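Local coordinates for SH2 domain-containing protein 3C (Homo sapiens, PDB 3T6G) that acts as an adapter in integrin-mediated adhesion and migration signalling, its Ras-GEF-like C-terminal domain held in a closed form that binds BCAR1 instead of exchanging nucleotide, at residues 59-68 and 256-267; 82-90 and 206-216. The protein carries 2 engineered substitutions. One frame throughout, in Å; residues are numbered along the deposited sequence.

Contact 1: 59-68 and 256-267; sequences KVDCLVARIL and YHTNAEVKLQGF
An apolar helix-to-helix contact, closed at one end by a histidine hydrogen bond, joins the end of helix 50-64 and the loop after it to helix 253-263 in the Ras-GEF-like domain. The bond from H257 ND1 to I67 O, 2.9 Å, is somewhat bent (145° at the hydrogen). With CG anti to the backbone N (chi1 159°), the H257 ring meets this oxygen at its edge, and ND1 approaches it in the carbonyl plane. Histidine suits the place because its ring can donate to a loop carbonyl and still stack on an aromatic neighbour. That carbonyl is presented by a Schellman motif: R66 takes positive phi, and C62 O accepts both I67 N and L68 N. I67 and L68 then each lay one methyl on helix 253-263, where small A260 lets both in: I67 CG2 and L68 CD2 each lie 4.1 Å from A260 CB. L68 CD2 also rests on the aliphatic part of E261, 3.6 Å from its CG. Farther along, K59 CG packs on L264 CD1 at 3.8 Å; lysine suits this partly exposed margin because its methylenes can pack without burying its charge. F267, brought in by the type II turn of residues 264-267, sets its ring obliquely by K59 CG and meets H56 edge-to-face. Around the contact, I67 and Y256 touch M84 of helix 83-86, while A65 leans on L99 of helix 93-115.

Contact 2: 82-90 and 206-216; sequences WGMELLTLP and FPHVLPLITLL
M84 reaches residues 206-216 through a side chain bent at chi2 (-54°) and chi3, which carries its sulfur onto P207, whereas L87 places CG between its backbone N and carbonyl carbon (chi1 47°), sending its methyls toward V209 and L212. The contact joins helix 83-86 and its following turn to helix 210-215 and the loop before it in the Ras-GEF-like domain. M84 SD lies 3.6 Å from P207 CG and 4.0 Å from V209 CG1. M84 CE reaches F206 CE2 at 4.0 Å; with the sulfur 5.2 Å from the ring centroid and approaching obliquely, this is a Met-aromatic contact. Flexible, polarisable methionine suits a site where a ring, a proline and a valine are met at once. One turn on, L87 CD1 packs against L212 CD2 at 3.9 Å, and L87 CB faces I213 CG2 more loosely. L216 closes the far end: its CD1 lies 3.6 Å from L87 O and 4.0 Å from T88 O, beside the type I turn of residues 86-89. No hydrogen bond crosses between the segments; L87 O and L89 O are instead bound by R96. A chain of another protein packs on T88 and L216, and E85 forms a salt bridge to one of its basic side chains. Two helices flank the contact: L87 meets L99 of helix 93-115, and M84 and L212 touch V249 and A246 of helix 236-250.

Contact 2 is the more deeply buried, almost all its touching residues being inside, whereas contact 1 is mixed, with K59 and E261 near its margin. Their chemistry follows: contact 1 combines apolar packing with a histidine-to-carbonyl bond, while contact 2 is apolar and sulfur-aromatic, with a leucine methyl against two backbone carbonyls and no hydrogen bond across it. Their centres are about 17 Å apart, yet they meet directly. R66 O and G83 N, 3.0 Å apart, probably hydrogen-bond, the rings of H257 and W82 stack, and A65 packs on F206. Helix 93-115 borders both contacts. Another protein chain touches contact 2, but none in the assembly reaches contact 1.

Contact 1: 59-68 and 256-267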
loop_
_atom_site.group_PDB
_atom_site.type_symbol
_atom_site.label_atom_id
_atom_site.label_comp_id
_atom_site.label_asym_id
_atom_site.label_seq_id
_atom_site.Cartn_x
_atom_site.Cartn_y
_atom_site.Cartn_z
ATOM N N LYS A 59 -1.896 -2.706 -15.831
ATOM C CA LYS A 59 -0.654 -3.232 -16.392
ATOM C C LYS A 59 0.530 -2.551 -15.724
ATOM O O LYS A 59 1.454 -3.197 -15.232
ATOM C CB LYS A 59 -0.591 -2.981 -17.892
ATOM C CG LYS A 59 0.199 -4.028 -18.667
ATOM C CD LYS A 59 1.690 -3.747 -18.749
ATOM C CE LYS A 59 2.199 -3.795 -20.217
ATOM N NZ LYS A 59 2.041 -5.115 -20.912
ATOM N N VAL A 60 0.493 -1.230 -15.719
ATOM C CA VAL A 60 1.589 -0.459 -15.180
ATOM C C VAL A 60 1.700 -0.689 -13.672
ATOM O O VAL A 60 2.791 -0.774 -13.131
ATOM C CB VAL A 60 1.362 1.013 -15.493
ATOM C CG1 VAL A 60 2.438 1.860 -14.876
ATOM C CG2 VAL A 60 1.331 1.210 -17.030
ATOM N N ASP A 61 0.550 -0.796 -13.013
ATOM C CA ASP A 61 0.481 -0.947 -11.579
ATOM C C ASP A 61 1.237 -2.209 -11.213
ATOM O O ASP A 61 2.055 -2.237 -10.287
ATOM C CB ASP A 61 -0.989 -1.106 -11.128
ATOM C CG ASP A 61 -1.702 0.228 -10.919
ATOM O OD1 ASP A 61 -1.012 1.280 -10.884
ATOM O OD2 ASP A 61 -2.962 0.210 -10.776
ATOM N N CYS A 62 0.911 -3.264 -11.944
ATOM C CA CYS A 62 1.484 -4.564 -11.736
ATOM C C CYS A 62 2.974 -4.648 -12.084
ATOM O O CYS A 62 3.714 -5.443 -11.501
ATOM C CB CYS A 62 0.692 -5.570 -12.532
ATOM S SG CYS A 62 -0.909 -5.869 -11.810
ATOM N N LEU A 63 3.423 -3.837 -13.031
ATOM C CA LEU A 63 4.845 -3.851 -13.367
ATOM C C LEU A 63 5.616 -3.216 -12.213
ATOM O O LEU A 63 6.668 -3.710 -11.812
ATOM C CB LEU A 63 5.119 -3.118 -14.691
ATOM C CG LEU A 63 4.900 -3.935 -15.983
ATOM C CD1 LEU A 63 4.794 -3.079 -17.267
ATOM C CD2 LEU A 63 6.018 -4.968 -16.178
ATOM N N VAL A 64 5.074 -2.124 -11.679
ATOM C CA VAL A 64 5.750 -1.343 -10.658
ATOM C C VAL A 64 5.760 -2.121 -9.360
ATOM O O VAL A 64 6.729 -2.098 -8.608
ATOM C CB VAL A 64 5.046 0.002 -10.406
ATOM C CG1 VAL A 64 5.555 0.646 -9.113
ATOM C CG2 VAL A 64 5.243 0.949 -11.597
ATOM N N ALA A 65 4.667 -2.815 -9.105
ATOM C CA ALA A 65 4.524 -3.569 -7.875
ATOM C C ALA A 65 5.221 -4.924 -7.952
ATOM O O ALA A 65 5.132 -5.710 -7.019
ATOM C CB ALA A 65 3.054 -3.786 -7.590
ATOM N N ARG A 66 5.872 -5.211 -9.079
ATOM C CA ARG A 66 6.471 -6.529 -9.305
ATOM C C ARG A 66 5.497 -7.671 -9.142
ATOM O O ARG A 66 5.788 -8.651 -8.472
ATOM C CB ARG A 66 7.709 -6.735 -8.416
ATOM C CG ARG A 66 8.625 -5.548 -8.596
ATOM C CD ARG A 66 9.849 -5.647 -7.816
ATOM N NE ARG A 66 10.347 -4.310 -7.554
ATOM C CZ ARG A 66 11.465 -4.063 -6.888
ATOM N NH1 ARG A 66 12.188 -5.080 -6.419
ATOM N NH2 ARG A 66 11.851 -2.803 -6.692
ATOM N N ILE A 67 4.345 -7.538 -9.782
ATOM C CA ILE A 67 3.428 -8.654 -10.000
ATOM C C ILE A 67 3.627 -9.200 -11.418
ATOM O O ILE A 67 3.389 -10.387 -11.676
ATOM C CB ILE A 67 1.961 -8.201 -9.760
ATOM C CG1 ILE A 67 1.744 -7.971 -8.261
ATOM C CG2 ILE A 67 0.944 -9.226 -10.296
ATOM C CD1 ILE A 67 0.474 -7.208 -7.935
ATOM N N LEU A 68 4.065 -8.326 -12.334
ATOM C CA LEU A 68 4.385 -8.730 -13.700
ATOM C C LEU A 68 5.759 -8.215 -14.073
ATOM O O LEU A 68 6.271 -7.292 -13.435
ATOM C CB LEU A 68 3.385 -8.143 -14.718
ATOM C CG LEU A 68 1.930 -8.599 -14.811
ATOM C CD1 LEU A 68 1.201 -7.646 -15.736
ATOM C CD2 LEU A 68 1.788 -10.033 -15.283
ATOM N N TYR A 256 -1.590 -13.794 -7.936
ATOM C CA TYR A 256 -1.867 -12.494 -8.511
ATOM C C TYR A 256 -1.163 -12.335 -9.866
ATOM O O TYR A 256 -1.732 -11.767 -10.807
ATOM C CB TYR A 256 -1.482 -11.371 -7.542
ATOM C CG TYR A 256 -2.081 -11.553 -6.170
ATOM C CD1 TYR A 256 -3.452 -11.656 -6.014
ATOM C CD2 TYR A 256 -1.276 -11.634 -5.027
ATOM C CE1 TYR A 256 -4.019 -11.823 -4.781
ATOM C CE2 TYR A 256 -1.844 -11.802 -3.772
ATOM C CZ TYR A 256 -3.216 -11.894 -3.657
ATOM O OH TYR A 256 -3.811 -12.068 -2.433
ATOM N N HIS A 257 0.067 -12.839 -9.960
ATOM C CA HIS A 257 0.826 -12.765 -11.200
ATOM C C HIS A 257 0.073 -13.509 -12.303
ATOM O O HIS A 257 -0.205 -12.946 -13.372
ATOM C CB HIS A 257 2.213 -13.363 -11.014
ATOM C CG HIS A 257 2.869 -13.782 -12.295
ATOM N ND1 HIS A 257 3.463 -12.884 -13.161
ATOM C CD2 HIS A 257 3.032 -15.008 -12.847
ATOM C CE1 HIS A 257 3.962 -13.543 -14.197
ATOM N NE2 HIS A 257 3.708 -14.829 -14.035
ATOM N N THR A 258 -0.262 -14.770 -12.020
ATOM C CA THR A 258 -1.084 -15.583 -12.906
ATOM C C THR A 258 -2.332 -14.845 -13.382
ATOM O O THR A 258 -2.480 -14.583 -14.569
ATOM C CB THR A 258 -1.566 -16.859 -12.222
ATOM O OG1 THR A 258 -0.471 -17.767 -12.067
ATOM C CG2 THR A 258 -2.649 -17.512 -13.071
ATOM N N ASN A 259 -3.228 -14.527 -12.451
ATOM C CA ASN A 259 -4.441 -13.792 -12.777
ATOM C C ASN A 259 -4.156 -12.633 -13.695
ATOM O O ASN A 259 -4.789 -12.481 -14.733
ATOM C CB ASN A 259 -5.111 -13.269 -11.521
ATOM C CG ASN A 259 -5.742 -14.365 -10.721
ATOM O OD1 ASN A 259 -5.996 -15.458 -11.242
ATOM N ND2 ASN A 259 -6.014 -14.089 -9.450
ATOM N N ALA A 260 -3.197 -11.809 -13.302
ATOM C CA ALA A 260 -2.855 -10.616 -14.058
ATOM C C ALA A 260 -2.384 -10.972 -15.479
ATOM O O ALA A 260 -2.679 -10.264 -16.432
ATOM C CB ALA A 260 -1.779 -9.847 -13.316
ATOM N N GLU A 261 -1.645 -12.067 -15.623
ATOM C CA GLU A 261 -1.106 -12.398 -16.931
ATOM C C GLU A 261 -2.192 -12.975 -17.843
ATOM O O GLU A 261 -2.191 -12.739 -19.062
ATOM C CB GLU A 261 0.123 -13.320 -16.826
ATOM C CG GLU A 261 1.335 -12.746 -17.564
ATOM C CD GLU A 261 2.623 -13.528 -17.352
ATOM O OE1 GLU A 261 3.676 -12.888 -17.104
ATOM O OE2 GLU A 261 2.592 -14.774 -17.453
ATOM N N VAL A 262 -3.112 -13.726 -17.242
ATOM C CA VAL A 262 -4.249 -14.282 -17.957
ATOM C C VAL A 262 -5.299 -13.227 -18.312
ATOM O O VAL A 262 -5.973 -13.325 -19.326
ATOM C CB VAL A 262 -4.965 -15.323 -17.133
ATOM C CG1 VAL A 262 -6.314 -15.639 -17.788
ATOM C CG2 VAL A 262 -4.130 -16.546 -17.043
ATOM N N LYS A 263 -5.438 -12.228 -17.458
ATOM C CA LYS A 263 -6.440 -11.204 -17.654
ATOM C C LYS A 263 -5.964 -10.238 -18.728
ATOM O O LYS A 263 -6.742 -9.459 -19.266
ATOM C CB LYS A 263 -6.683 -10.474 -16.328
ATOM C CG LYS A 263 -7.834 -9.513 -16.365
ATOM C CD LYS A 263 -7.944 -8.675 -15.103
ATOM C CE LYS A 263 -8.489 -9.478 -13.942
ATOM N NZ LYS A 263 -9.601 -10.352 -14.356
ATOM N N LEU A 264 -4.673 -10.283 -19.038
ATOM C CA LEU A 264 -4.099 -9.327 -19.980
ATOM C C LEU A 264 -3.550 -10.026 -21.216
ATOM O O LEU A 264 -2.871 -9.412 -22.041
ATOM C CB LEU A 264 -3.025 -8.459 -19.302
ATOM C CG LEU A 264 -3.584 -7.389 -18.339
ATOM C CD1 LEU A 264 -2.513 -6.519 -17.719
ATOM C CD2 LEU A 264 -4.574 -6.494 -19.043
ATOM N N GLN A 265 -3.841 -11.314 -21.359
ATOM C CA GLN A 265 -3.375 -12.011 -22.548
ATOM C C GLN A 265 -4.192 -11.545 -23.751
ATOM O O GLN A 265 -5.417 -11.684 -23.792
ATOM C CB GLN A 265 -3.378 -13.538 -22.374
ATOM C CG GLN A 265 -4.716 -14.202 -22.084
ATOM C CD GLN A 265 -4.561 -15.632 -21.563
ATOM O OE1 GLN A 265 -3.541 -15.979 -20.964
ATOM N NE2 GLN A 265 -5.573 -16.465 -21.790
ATOM N N GLY A 266 -3.505 -10.958 -24.721
ATOM C CA GLY A 266 -4.176 -10.357 -25.854
ATOM C C GLY A 266 -4.313 -8.859 -25.664
ATOM O O GLY A 266 -4.896 -8.176 -26.496
ATOM N N PHE A 267 -3.786 -8.337 -24.562
ATOM C CA PHE A 267 -3.870 -6.901 -24.335
ATOM C C PHE A 267 -3.122 -6.125 -25.423
ATOM O O PHE A 267 -1.949 -6.379 -25.695
ATOM C CB PHE A 267 -3.387 -6.510 -22.924
ATOM C CG PHE A 267 -3.496 -5.037 -22.634
ATOM C CD1 PHE A 267 -2.470 -4.360 -21.998
ATOM C CD2 PHE A 267 -4.608 -4.320 -23.043
ATOM C CE1 PHE A 267 -2.559 -3.004 -21.748
ATOM C CE2 PHE A 267 -4.699 -2.961 -22.816
ATOM C CZ PHE A 267 -3.671 -2.303 -22.162
#

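Contact 2: 82-90 and 206-216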
loop_
_atom_site.group_PDB
_atom_site.type_symbol
_atom_site.label_atom_id
_atom_site.label_comp_id
_atom_site.label_asym_id
_atom_site.label_seq_id
_atom_site.Cartn_x
_atom_site.Cartn_y
_atom_site.Cartn_z
ATOM N N TRP A 82 8.059 -12.482 -5.471
ATOM C CA TRP A 82 7.060 -11.462 -5.834
ATOM C C TRP A 82 7.107 -10.180 -5.001
ATOM O O TRP A 82 7.417 -10.209 -3.808
ATOM C CB TRP A 82 5.681 -12.079 -5.710
ATOM C CG TRP A 82 5.549 -13.307 -6.539
ATOM C CD1 TRP A 82 5.292 -14.582 -6.100
ATOM C CD2 TRP A 82 5.677 -13.392 -7.965
ATOM N NE1 TRP A 82 5.252 -15.453 -7.164
ATOM C CE2 TRP A 82 5.485 -14.750 -8.322
ATOM C CE3 TRP A 82 5.926 -12.452 -8.972
ATOM C CZ2 TRP A 82 5.539 -15.191 -9.641
ATOM C CZ3 TRP A 82 5.963 -12.887 -10.294
ATOM C CH2 TRP A 82 5.776 -14.248 -10.615
ATOM N N GLY A 83 6.804 -9.055 -5.633
ATOM C CA GLY A 83 6.768 -7.769 -4.945
ATOM C C GLY A 83 5.774 -7.769 -3.793
ATOM O O GLY A 83 5.924 -7.027 -2.829
ATOM N N MET A 84 4.751 -8.611 -3.886
ATOM C CA MET A 84 3.772 -8.678 -2.827
ATOM C C MET A 84 4.449 -9.156 -1.572
ATOM O O MET A 84 4.167 -8.649 -0.479
ATOM C CB MET A 84 2.603 -9.600 -3.191
ATOM C CG MET A 84 1.599 -9.018 -4.209
ATOM S SD MET A 84 0.887 -7.405 -3.767
ATOM C CE MET A 84 2.039 -6.298 -4.546
ATOM N N GLU A 85 5.328 -10.144 -1.729
ATOM C CA GLU A 85 6.109 -10.675 -0.617
ATOM C C GLU A 85 7.121 -9.641 -0.171
ATOM O O GLU A 85 7.270 -9.373 1.020
ATOM C CB GLU A 85 6.807 -11.965 -1.012
ATOM C CG GLU A 85 7.737 -12.505 0.041
ATOM C CD GLU A 85 7.909 -14.012 -0.078
ATOM O OE1 GLU A 85 7.368 -14.576 -1.057
ATOM O OE2 GLU A 85 8.569 -14.627 0.798
ATOM N N LEU A 86 7.769 -9.010 -1.137
ATOM C CA LEU A 86 8.808 -8.036 -0.825
ATOM C C LEU A 86 8.318 -6.916 0.085
ATOM O O LEU A 86 9.072 -6.426 0.922
ATOM C CB LEU A 86 9.438 -7.443 -2.095
ATOM C CG LEU A 86 10.549 -6.441 -1.745
ATOM C CD1 LEU A 86 11.661 -7.157 -0.973
ATOM C CD2 LEU A 86 11.143 -5.714 -2.946
ATOM N N LEU A 87 7.068 -6.493 -0.070
ATOM C CA LEU A 87 6.609 -5.318 0.681
ATOM C C LEU A 87 6.192 -5.570 2.143
ATOM O O LEU A 87 5.828 -4.633 2.849
ATOM C CB LEU A 87 5.558 -4.507 -0.096
ATOM C CG LEU A 87 4.398 -5.242 -0.754
ATOM C CD1 LEU A 87 3.436 -5.711 0.295
ATOM C CD2 LEU A 87 3.706 -4.316 -1.720
ATOM N N THR A 88 6.265 -6.825 2.586
ATOM C CA THR A 88 6.114 -7.145 3.999
ATOM C C THR A 88 7.469 -7.149 4.712
ATOM O O THR A 88 7.539 -7.031 5.930
ATOM C CB THR A 88 5.505 -8.536 4.199
ATOM O OG1 THR A 88 6.505 -9.531 3.950
ATOM C CG2 THR A 88 4.314 -8.751 3.277
ATOM N N LEU A 89 8.540 -7.309 3.945
ATOM C CA LEU A 89 9.883 -7.456 4.490
ATOM C C LEU A 89 10.546 -6.111 4.775
ATOM O O LEU A 89 10.182 -5.100 4.198
ATOM C CB LEU A 89 10.756 -8.287 3.548
ATOM C CG LEU A 89 10.516 -9.788 3.629
ATOM C CD1 LEU A 89 9.674 -10.077 4.835
ATOM C CD2 LEU A 89 9.834 -10.289 2.384
ATOM N N PRO A 90 11.543 -6.094 5.669
ATOM C CA PRO A 90 11.951 -4.775 6.142
ATOM C C PRO A 90 12.681 -4.048 5.032
ATOM O O PRO A 90 12.713 -2.818 5.024
ATOM C CB PRO A 90 12.910 -5.093 7.299
ATOM C CG PRO A 90 12.917 -6.597 7.423
ATOM C CD PRO A 90 12.483 -7.134 6.103
ATOM N N PHE A 206 -4.358 -7.491 -7.930
ATOM C CA PHE A 206 -3.575 -6.594 -7.106
ATOM C C PHE A 206 -4.357 -6.303 -5.832
ATOM O O PHE A 206 -5.241 -5.458 -5.826
ATOM C CB PHE A 206 -3.302 -5.315 -7.862
ATOM C CG PHE A 206 -2.244 -4.470 -7.246
ATOM C CD1 PHE A 206 -1.491 -3.620 -8.024
ATOM C CD2 PHE A 206 -1.983 -4.548 -5.897
ATOM C CE1 PHE A 206 -0.509 -2.849 -7.472
ATOM C CE2 PHE A 206 -1.006 -3.767 -5.332
ATOM C CZ PHE A 206 -0.275 -2.912 -6.116
ATOM N N PRO A 207 -4.008 -6.992 -4.737
ATOM C CA PRO A 207 -4.789 -7.025 -3.500
ATOM C C PRO A 207 -4.718 -5.686 -2.797
ATOM O O PRO A 207 -3.929 -4.805 -3.189
ATOM C CB PRO A 207 -4.038 -8.048 -2.666
ATOM C CG PRO A 207 -2.601 -7.774 -3.041
ATOM C CD PRO A 207 -2.642 -7.505 -4.527
ATOM N N HIS A 208 -5.529 -5.530 -1.757
ATOM C CA HIS A 208 -5.534 -4.287 -0.999
ATOM C C HIS A 208 -4.328 -4.286 -0.030
ATOM O O HIS A 208 -4.298 -5.047 0.937
ATOM C CB HIS A 208 -6.889 -4.134 -0.274
ATOM C CG HIS A 208 -7.098 -2.791 0.350
ATOM N ND1 HIS A 208 -6.723 -1.620 -0.263
ATOM C CD2 HIS A 208 -7.635 -2.436 1.546
ATOM C CE1 HIS A 208 -7.019 -0.595 0.523
ATOM N NE2 HIS A 208 -7.574 -1.065 1.625
ATOM N N VAL A 209 -3.334 -3.446 -0.299
ATOM C CA VAL A 209 -2.110 -3.422 0.501
ATOM C C VAL A 209 -1.810 -2.022 1.030
ATOM O O VAL A 209 -0.777 -1.813 1.664
ATOM C CB VAL A 209 -0.837 -3.906 -0.308
ATOM C CG1 VAL A 209 -1.046 -5.264 -0.943
ATOM C CG2 VAL A 209 -0.445 -2.902 -1.385
ATOM N N LEU A 210 -2.680 -1.048 0.764
ATOM C CA LEU A 210 -2.421 0.298 1.295
ATOM C C LEU A 210 -2.480 0.420 2.829
ATOM O O LEU A 210 -1.662 1.108 3.429
ATOM C CB LEU A 210 -3.270 1.374 0.622
ATOM C CG LEU A 210 -2.293 2.212 -0.190
ATOM C CD1 LEU A 210 -2.162 1.621 -1.580
ATOM C CD2 LEU A 210 -2.696 3.660 -0.238
ATOM N N PRO A 211 -3.454 -0.220 3.471
ATOM C CA PRO A 211 -3.332 -0.164 4.926
ATOM C C PRO A 211 -1.974 -0.697 5.379
ATOM O O PRO A 211 -1.237 0.045 6.008
ATOM C CB PRO A 211 -4.468 -1.066 5.398
ATOM C CG PRO A 211 -5.506 -0.863 4.365
ATOM C CD PRO A 211 -4.758 -0.754 3.050
ATOM N N LEU A 212 -1.641 -1.939 5.040
ATOM C CA LEU A 212 -0.332 -2.505 5.385
ATOM C C LEU A 212 0.870 -1.571 5.139
ATOM O O LEU A 212 1.631 -1.275 6.049
ATOM C CB LEU A 212 -0.101 -3.792 4.614
ATOM C CG LEU A 212 1.324 -4.343 4.718
ATOM C CD1 LEU A 212 1.604 -4.841 6.153
ATOM C CD2 LEU A 212 1.538 -5.466 3.717
ATOM N N ILE A 213 1.071 -1.111 3.914
ATOM C CA ILE A 213 2.278 -0.346 3.660
ATOM C C ILE A 213 2.292 0.978 4.399
ATOM O O ILE A 213 3.343 1.572 4.619
ATOM C CB ILE A 213 2.566 -0.138 2.164
ATOM C CG1 ILE A 213 1.424 0.609 1.468
ATOM C CG2 ILE A 213 2.842 -1.474 1.479
ATOM C CD1 ILE A 213 1.724 0.864 -0.003
ATOM N N THR A 214 1.125 1.442 4.798
ATOM C CA THR A 214 1.067 2.682 5.553
ATOM C C THR A 214 1.459 2.444 7.022
ATOM O O THR A 214 2.237 3.203 7.602
ATOM C CB THR A 214 -0.306 3.314 5.423
ATOM O OG1 THR A 214 -0.709 3.235 4.052
ATOM C CG2 THR A 214 -0.254 4.774 5.832
ATOM N N LEU A 215 0.924 1.375 7.607
ATOM C CA LEU A 215 1.377 0.895 8.895
ATOM C C LEU A 215 2.912 0.804 8.916
ATOM O O LEU A 215 3.579 1.590 9.594
ATOM C CB LEU A 215 0.764 -0.477 9.170
ATOM C CG LEU A 215 -0.428 -0.561 10.122
ATOM C CD1 LEU A 215 -1.059 0.778 10.279
ATOM C CD2 LEU A 215 -1.446 -1.583 9.655
ATOM N N LEU A 216 3.473 -0.134 8.156
ATOM C CA LEU A 216 4.907 -0.401 8.225
ATOM C C LEU A 216 5.776 0.821 7.969
ATOM O O LEU A 216 6.987 0.768 8.156
ATOM C CB LEU A 216 5.323 -1.500 7.260
ATOM C CG LEU A 216 4.425 -2.718 7.035
ATOM C CD1 LEU A 216 5.202 -3.817 6.297
ATOM C CD2 LEU A 216 3.881 -3.229 8.334
#